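Local structure of putative epoxide hydrolase protein (Klebsiella pneumoniae subsp. pneumoniae, 5BOV) at residues A[82-87]-A[217-222]; A[166-171]-A[212-217]; A[188-193]-A[287-292]. The protein is thought to act as a hydrolase of the alpha/beta-hydrolase fold, possibly opening epoxides or cleaving lipid esters. All coordinates share one frame; numbering follows the deposited sequence.

Contact 1: residues A[82-87]-A[217-222]; sequences NGQPSA and YRWRLG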
# COMPACT_ATOMS: atom_id res chain seq x y z
N ASN A 82 2.48 14.11 6.44
CA ASN A 82 3.68 13.28 6.60
C ASN A 82 3.47 11.93 5.94
O ASN A 82 2.56 11.18 6.33
CB ASN A 82 3.96 13.17 8.10
CG ASN A 82 5.16 12.28 8.44
OD1 ASN A 82 5.94 11.87 7.59
ND2 ASN A 82 5.28 11.98 9.70
N GLY A 83 4.35 11.62 4.96
CA GLY A 83 4.37 10.30 4.31
C GLY A 83 5.39 9.29 4.81
O GLY A 83 5.62 8.26 4.14
N GLN A 84 5.88 9.43 6.04
CA GLN A 84 6.86 8.42 6.49
C GLN A 84 6.17 7.07 6.76
O GLN A 84 4.94 7.03 7.06
CB GLN A 84 7.55 8.88 7.78
CG GLN A 84 6.75 8.83 9.05
CD GLN A 84 7.54 9.35 10.22
OE1 GLN A 84 7.36 10.51 10.68
NE2 GLN A 84 8.44 8.51 10.75
N PRO A 85 6.89 5.98 6.66
CA PRO A 85 6.23 4.68 6.62
C PRO A 85 5.41 4.35 7.84
O PRO A 85 4.26 3.82 7.72
CB PRO A 85 7.38 3.68 6.41
CG PRO A 85 8.45 4.48 5.70
CD PRO A 85 8.33 5.85 6.33
N SER A 86 5.93 4.59 9.05
CA SER A 86 5.21 4.16 10.21
C SER A 86 3.93 4.97 10.47
O SER A 86 3.03 4.51 11.19
CB SER A 86 6.09 4.13 11.47
OG SER A 86 6.58 5.45 11.75
N ALA A 87 3.82 6.16 9.88
CA ALA A 87 2.61 6.98 10.03
C ALA A 87 1.42 6.27 9.39
O ALA A 87 0.34 6.22 9.98
CB ALA A 87 2.82 8.38 9.47
N TYR A 217 8.56 10.17 -0.54
CA TYR A 217 9.80 9.95 -1.27
C TYR A 217 11.01 10.76 -0.71
O TYR A 217 12.12 10.22 -0.64
CB TYR A 217 9.60 10.12 -2.78
CG TYR A 217 8.76 9.01 -3.29
CD1 TYR A 217 9.23 7.70 -3.32
CD2 TYR A 217 7.42 9.20 -3.60
CE1 TYR A 217 8.39 6.62 -3.68
CE2 TYR A 217 6.63 8.14 -4.02
CZ TYR A 217 7.12 6.86 -4.04
OH TYR A 217 6.27 5.81 -4.35
N ARG A 218 10.74 11.94 -0.14
CA ARG A 218 11.80 12.65 0.54
C ARG A 218 12.21 11.91 1.81
O ARG A 218 13.43 11.78 2.11
CB ARG A 218 11.45 14.09 0.80
CG ARG A 218 11.44 14.87 -0.49
CD ARG A 218 11.02 16.31 -0.26
NE ARG A 218 10.91 16.94 -1.59
CZ ARG A 218 10.61 18.20 -1.80
NH1 ARG A 218 10.39 18.99 -0.74
NH2 ARG A 218 10.47 18.66 -3.06
N TRP A 219 11.25 11.39 2.58
CA TRP A 219 11.64 10.63 3.76
C TRP A 219 12.49 9.42 3.39
O TRP A 219 13.49 9.16 4.01
CB TRP A 219 10.40 10.18 4.60
CG TRP A 219 10.78 9.54 5.93
CD1 TRP A 219 10.80 10.14 7.14
CD2 TRP A 219 11.15 8.18 6.16
NE1 TRP A 219 11.21 9.28 8.10
CE2 TRP A 219 11.42 8.06 7.53
CE3 TRP A 219 11.33 7.08 5.35
CZ2 TRP A 219 11.78 6.88 8.10
CZ3 TRP A 219 11.68 5.91 5.91
CH2 TRP A 219 11.91 5.80 7.28
N ARG A 220 12.11 8.73 2.32
CA ARG A 220 12.75 7.50 1.94
C ARG A 220 14.24 7.74 1.61
O ARG A 220 15.05 6.88 1.86
CB ARG A 220 12.05 6.95 0.72
CG ARG A 220 12.53 5.63 0.25
CD ARG A 220 11.65 5.19 -0.93
NE ARG A 220 12.36 4.15 -1.68
CZ ARG A 220 12.45 2.90 -1.31
NH1 ARG A 220 11.84 2.46 -0.21
NH2 ARG A 220 13.15 2.06 -2.07
N LEU A 221 14.53 8.93 1.06
CA LEU A 221 15.87 9.33 0.66
C LEU A 221 16.66 9.98 1.80
O LEU A 221 17.81 10.41 1.58
CB LEU A 221 15.79 10.24 -0.54
CG LEU A 221 15.28 9.61 -1.85
CD1 LEU A 221 15.03 10.67 -2.87
CD2 LEU A 221 16.27 8.57 -2.33
N GLY A 222 16.08 10.08 2.97
CA GLY A 222 16.74 10.68 4.10
C GLY A 222 16.72 12.19 4.05
O GLY A 222 17.52 12.82 4.72

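Contact 2: residues A[166-171]-A[212-217]; sequences RGEAGY and ITISNY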
# COMPACT_ATOMS: atom_id res chain seq x y z
N ARG A 166 11.19 21.58 -8.35
CA ARG A 166 10.67 21.34 -9.70
C ARG A 166 9.78 20.08 -9.79
O ARG A 166 8.71 20.12 -10.42
CB ARG A 166 11.84 21.27 -10.72
CG ARG A 166 11.39 20.87 -12.10
CD ARG A 166 12.45 21.22 -13.08
NE ARG A 166 12.41 20.51 -14.33
CZ ARG A 166 13.20 20.77 -15.35
NH1 ARG A 166 14.13 21.70 -15.27
NH2 ARG A 166 13.15 19.99 -16.44
N GLY A 167 10.17 19.02 -9.11
CA GLY A 167 9.38 17.81 -9.05
C GLY A 167 8.07 17.95 -8.32
O GLY A 167 7.04 17.40 -8.74
N GLU A 168 8.09 18.64 -7.21
CA GLU A 168 6.86 18.93 -6.50
C GLU A 168 5.91 19.71 -7.42
O GLU A 168 4.72 19.41 -7.53
CB GLU A 168 7.12 19.70 -5.21
CG GLU A 168 5.78 20.10 -4.53
CD GLU A 168 5.91 20.78 -3.16
OE1 GLU A 168 7.01 20.74 -2.58
OE2 GLU A 168 4.91 21.41 -2.70
N ALA A 169 6.45 20.77 -8.06
CA ALA A 169 5.62 21.55 -8.95
C ALA A 169 5.08 20.75 -10.16
O ALA A 169 3.93 20.91 -10.53
CB ALA A 169 6.42 22.80 -9.44
N GLY A 170 5.91 19.90 -10.74
CA GLY A 170 5.51 19.05 -11.82
C GLY A 170 4.39 18.10 -11.41
O GLY A 170 3.41 17.90 -12.13
N TYR A 171 4.55 17.53 -10.23
CA TYR A 171 3.55 16.53 -9.78
C TYR A 171 2.25 17.22 -9.50
O TYR A 171 1.18 16.67 -9.75
CB TYR A 171 4.07 15.66 -8.62
CG TYR A 171 3.20 14.42 -8.40
CD1 TYR A 171 3.02 13.49 -9.43
CD2 TYR A 171 2.57 14.21 -7.20
CE1 TYR A 171 2.17 12.40 -9.24
CE2 TYR A 171 1.71 13.12 -6.99
CZ TYR A 171 1.55 12.22 -8.00
OH TYR A 171 0.70 11.12 -7.87
N ILE A 212 1.72 14.42 0.46
CA ILE A 212 2.00 13.07 1.00
C ILE A 212 2.98 12.34 0.08
O ILE A 212 3.92 11.65 0.58
CB ILE A 212 0.71 12.25 1.20
CG1 ILE A 212 -0.14 12.89 2.28
CG2 ILE A 212 1.02 10.80 1.57
CD1 ILE A 212 0.47 12.96 3.65
N THR A 213 2.78 12.45 -1.23
CA THR A 213 3.66 11.81 -2.18
C THR A 213 5.10 12.33 -2.00
O THR A 213 6.08 11.54 -1.89
CB THR A 213 3.21 12.08 -3.59
OG1 THR A 213 1.92 11.47 -3.80
CG2 THR A 213 4.16 11.50 -4.65
N ILE A 214 5.26 13.64 -2.01
CA ILE A 214 6.62 14.23 -1.94
C ILE A 214 7.27 13.87 -0.60
O ILE A 214 8.48 13.53 -0.54
CB ILE A 214 6.53 15.76 -2.11
CG1 ILE A 214 6.00 16.12 -3.48
CG2 ILE A 214 7.85 16.46 -1.84
CD1 ILE A 214 6.63 15.49 -4.66
N SER A 215 6.49 13.96 0.47
CA SER A 215 6.97 13.58 1.78
C SER A 215 7.42 12.11 1.81
O SER A 215 8.48 11.78 2.37
CB SER A 215 5.94 13.82 2.87
OG SER A 215 6.38 13.35 4.15
N ASN A 216 6.59 11.20 1.32
CA ASN A 216 6.95 9.78 1.26
C ASN A 216 8.34 9.56 0.64
O ASN A 216 9.17 8.86 1.24
CB ASN A 216 5.87 8.98 0.51
CG ASN A 216 6.23 7.52 0.36
OD1 ASN A 216 5.86 6.69 1.19
ND2 ASN A 216 6.94 7.19 -0.71
N TYR A 217 8.56 10.17 -0.54
CA TYR A 217 9.80 9.95 -1.27
C TYR A 217 11.01 10.76 -0.71
O TYR A 217 12.12 10.22 -0.64
CB TYR A 217 9.60 10.12 -2.78
CG TYR A 217 8.76 9.01 -3.29
CD1 TYR A 217 9.23 7.70 -3.32
CD2 TYR A 217 7.42 9.20 -3.60
CE1 TYR A 217 8.39 6.62 -3.68
CE2 TYR A 217 6.63 8.14 -4.02
CZ TYR A 217 7.12 6.86 -4.04
OH TYR A 217 6.27 5.81 -4.35

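Contact 3: residues A[188-193]-A[287-292]; sequences PQWQFS and PQEDPT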
# COMPACT_ATOMS: atom_id res chain seq x y z
N PRO A 188 3.90 -2.38 -17.86
CA PRO A 188 3.91 -2.15 -19.33
C PRO A 188 3.00 -3.00 -20.19
O PRO A 188 2.63 -2.53 -21.28
CB PRO A 188 5.37 -2.45 -19.73
CG PRO A 188 6.12 -2.51 -18.52
CD PRO A 188 5.21 -2.75 -17.34
N GLN A 189 2.59 -4.16 -19.73
CA GLN A 189 1.68 -5.02 -20.47
C GLN A 189 0.24 -4.94 -19.97
O GLN A 189 -0.63 -5.65 -20.49
CB GLN A 189 2.22 -6.47 -20.46
CG GLN A 189 3.35 -6.72 -21.46
CD GLN A 189 4.68 -6.01 -21.17
OE1 GLN A 189 5.30 -6.22 -20.12
NE2 GLN A 189 5.17 -5.22 -22.14
N TRP A 190 -0.06 -4.06 -19.01
CA TRP A 190 -1.44 -3.87 -18.61
C TRP A 190 -2.12 -2.86 -19.53
O TRP A 190 -1.84 -1.63 -19.46
CB TRP A 190 -1.45 -3.37 -17.15
CG TRP A 190 -2.85 -3.16 -16.56
CD1 TRP A 190 -3.99 -3.77 -16.92
CD2 TRP A 190 -3.13 -2.43 -15.35
NE1 TRP A 190 -5.02 -3.36 -16.09
CE2 TRP A 190 -4.51 -2.59 -15.08
CE3 TRP A 190 -2.36 -1.64 -14.51
CZ2 TRP A 190 -5.15 -1.88 -14.07
CZ3 TRP A 190 -2.97 -0.99 -13.48
CH2 TRP A 190 -4.40 -1.14 -13.25
N GLN A 191 -3.10 -3.33 -20.30
CA GLN A 191 -3.80 -2.45 -21.22
C GLN A 191 -5.02 -1.82 -20.56
O GLN A 191 -6.17 -1.99 -20.99
CB GLN A 191 -4.18 -3.29 -22.44
CG GLN A 191 -2.98 -3.84 -23.19
CD GLN A 191 -3.43 -4.68 -24.39
OE1 GLN A 191 -3.30 -5.90 -24.37
NE2 GLN A 191 -4.02 -4.05 -25.38
N PHE A 192 -4.79 -1.08 -19.48
CA PHE A 192 -5.84 -0.43 -18.77
C PHE A 192 -6.50 0.66 -19.58
O PHE A 192 -5.86 1.38 -20.34
CB PHE A 192 -5.35 0.16 -17.43
CG PHE A 192 -4.23 1.19 -17.56
CD1 PHE A 192 -4.53 2.49 -17.75
CD2 PHE A 192 -2.91 0.82 -17.45
CE1 PHE A 192 -3.52 3.45 -17.77
CE2 PHE A 192 -1.94 1.75 -17.48
CZ PHE A 192 -2.25 3.06 -17.73
N SER A 193 -7.81 0.79 -19.41
CA SER A 193 -8.58 1.77 -20.18
C SER A 193 -8.37 3.16 -19.63
O SER A 193 -8.01 3.34 -18.44
CB SER A 193 -10.09 1.43 -20.18
OG SER A 193 -10.64 1.64 -18.90
N PRO A 287 -3.50 -6.93 -7.55
CA PRO A 287 -4.95 -7.09 -7.30
C PRO A 287 -5.83 -6.51 -8.41
O PRO A 287 -6.91 -7.03 -8.67
CB PRO A 287 -5.20 -6.35 -6.00
CG PRO A 287 -3.99 -5.46 -5.77
CD PRO A 287 -2.85 -6.16 -6.51
N GLN A 288 -5.40 -5.39 -8.97
CA GLN A 288 -6.23 -4.77 -10.00
C GLN A 288 -6.08 -5.57 -11.33
O GLN A 288 -7.08 -5.70 -12.10
CB GLN A 288 -5.86 -3.34 -10.22
CG GLN A 288 -7.05 -2.58 -10.84
CD GLN A 288 -6.99 -1.05 -10.69
OE1 GLN A 288 -6.23 -0.49 -9.92
NE2 GLN A 288 -7.86 -0.38 -11.45
N GLU A 289 -4.89 -6.03 -11.61
CA GLU A 289 -4.54 -6.69 -12.90
C GLU A 289 -4.91 -8.14 -12.93
O GLU A 289 -5.23 -8.65 -13.99
CB GLU A 289 -3.04 -6.58 -13.14
CG GLU A 289 -2.57 -5.15 -13.34
CD GLU A 289 -1.04 -5.09 -13.51
OE1 GLU A 289 -0.58 -5.83 -14.44
OE2 GLU A 289 -0.41 -4.28 -12.82
N ASP A 290 -4.85 -8.85 -11.81
CA ASP A 290 -5.14 -10.26 -11.70
C ASP A 290 -5.93 -10.57 -10.40
O ASP A 290 -5.42 -11.25 -9.50
CB ASP A 290 -3.86 -11.08 -11.76
CG ASP A 290 -4.13 -12.61 -12.04
OD1 ASP A 290 -5.29 -13.06 -12.00
OD2 ASP A 290 -3.10 -13.28 -12.13
N PRO A 291 -7.13 -10.05 -10.31
CA PRO A 291 -7.91 -10.18 -9.08
C PRO A 291 -8.19 -11.65 -8.70
O PRO A 291 -8.21 -11.94 -7.52
CB PRO A 291 -9.20 -9.40 -9.36
CG PRO A 291 -9.28 -9.36 -10.87
CD PRO A 291 -7.85 -9.25 -11.32
N THR A 292 -8.36 -12.54 -9.69
CA THR A 292 -8.59 -13.97 -9.37
C THR A 292 -7.42 -14.55 -8.59
O THR A 292 -7.61 -15.20 -7.57
CB THR A 292 -8.86 -14.77 -10.68
OG1 THR A 292 -10.02 -14.18 -11.29
CG2 THR A 292 -9.15 -16.19 -10.39

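Contact 1: residues A[82-87]-A[217-222]
Q84 and P85 lie side by side over one face of the W219 indole, and the touching is all CH-pi and apolar. CB of Q84 stands 3.6 Å from the centroid of the W219 five-membered ring, 12° off its normal. CD of P85 takes the six-membered ring, 3.4 Å from its centroid, and CG of P85 follows at 3.5 Å from CZ3 of W219. CB of W219 already points at 82-87, and a chi1 of -173° extends the indole straight on against Q84 and P85.

The polar bonds lie within 82-87 and fix Q84 at the N-cap of helix 85-98. OD1 of N82 accepts from N of Q84 at 2.9 Å, an Asx turn in which the donor sits above the carbonyl plane. ND2 of N82 gives a nearly straight bond to OE1 of Q84 at 2.7 Å, in both amide planes and on a lone pair. E227 also bonds both atoms, through its OE2 and its N, so the two amides are held firmly.

Helix 231-238 touches P85 and W219 through E234, while R114 and I118 of helix 111-122 pack on P85 alongside the start of helix 85-98.

Contact 2: residues A[166-171]-A[212-217]
Helix-on-helix packing within the helical insertion between strands 127-133 and 247-252, the usual place of the cap in alpha/beta hydrolases, brings E168 against I214 and Y171 against T213. Helices 165-173 and 209-220 come close here, with CA of E168 6.6 Å from CA of I214.

I214 reaches across with its longer branch. CG1 is anti to the carbonyl carbon (chi1 -64°), which lets CD1 end 3.9 Å from CA of E168, against the backbone of the facing helix. The E168 chain is extended and crosses I214 at about a right angle, its CG 4.1 Å from CG1 of I214; only its aliphatic part is used. The carboxylate runs on to R172 in its own helix, where OE2 forms a salt bridge.

One turn along, CE2 of Y171 approaches both branches of T213, 3.6 Å from OG1 and 3.8 Å from CG2. F162 of helix 157-162 closes the group, its ring meeting that of Y171 while it also touches T213 and I214.

H209, at the start of helix 209-220, joins both polar ends: its NE2 bonds OH of Y171, and its O accepts from OG1 of T213. The two helices thus meet here by dispersion, while the buried hydroxyls are satisfied at H209, which ties Y171 to the helix it packs on.

Contact 3: residues A[188-193]-A[287-292]
The W190 side chain is swung directly opposite its own amide nitrogen (chi1 -178°), and E289 holds its CG beside its own backbone N (chi1 -65°) with the chain extended beyond; together these put CG of E289 over the indole. The contact joins a loop of the helical cap, between helices 175-186 and 194-201, to the C-terminal part of the alpha/beta-hydrolase fold, at helix 286-289.

CG of E289 sits over the ring, 3.4 Å from CD2 of W190, and makes a CH-pi contact with the five-membered ring. The carboxylate continues past the rim near CB and CE3 of W190, its plane 7° from that of the indole. Q288 comes at the edge instead: its CD is 3.6 Å from CH2 of W190, with the amide turned well away from the ring plane. CB of F192 covers the opposite face, 3.6 Å above the plane, brought round by an inverse gamma turn centred on Q191.

Three hydrogen bonds hold the carboxylate at that rim. OE1 of E289 accepts from N of G283, and OE2 takes both N of N285 and OG of S187, so it links the loop before helix 286-289 to the residue just after helix 175-186. Held this way, OE2 of E289 rests 3.7 Å from CE3 of W190.

From the N terminus, the chain first meets 82-87, at the start of helix 85-98 of the sheet-and-helix core. Contact 1 closes a loop of 129 residues from there to 217-222, and contact 2 is nested inside it, from 166-171 to 212-217. Contact 3 begins at 188-193, between the two segments of contact 2, and ends at 287-292 near the C terminus, so it crosses both others. Contacts 1 and 2 share helix 209-220 and touch, with N of G83 2.8 Å from OG of S215. Contact 3 lies across the chain's centre from contact 1, about 15 Å away between nearest atoms. Contacts 1 and 3 tie the cap to the core at two places; contact 2 binds the cap internally.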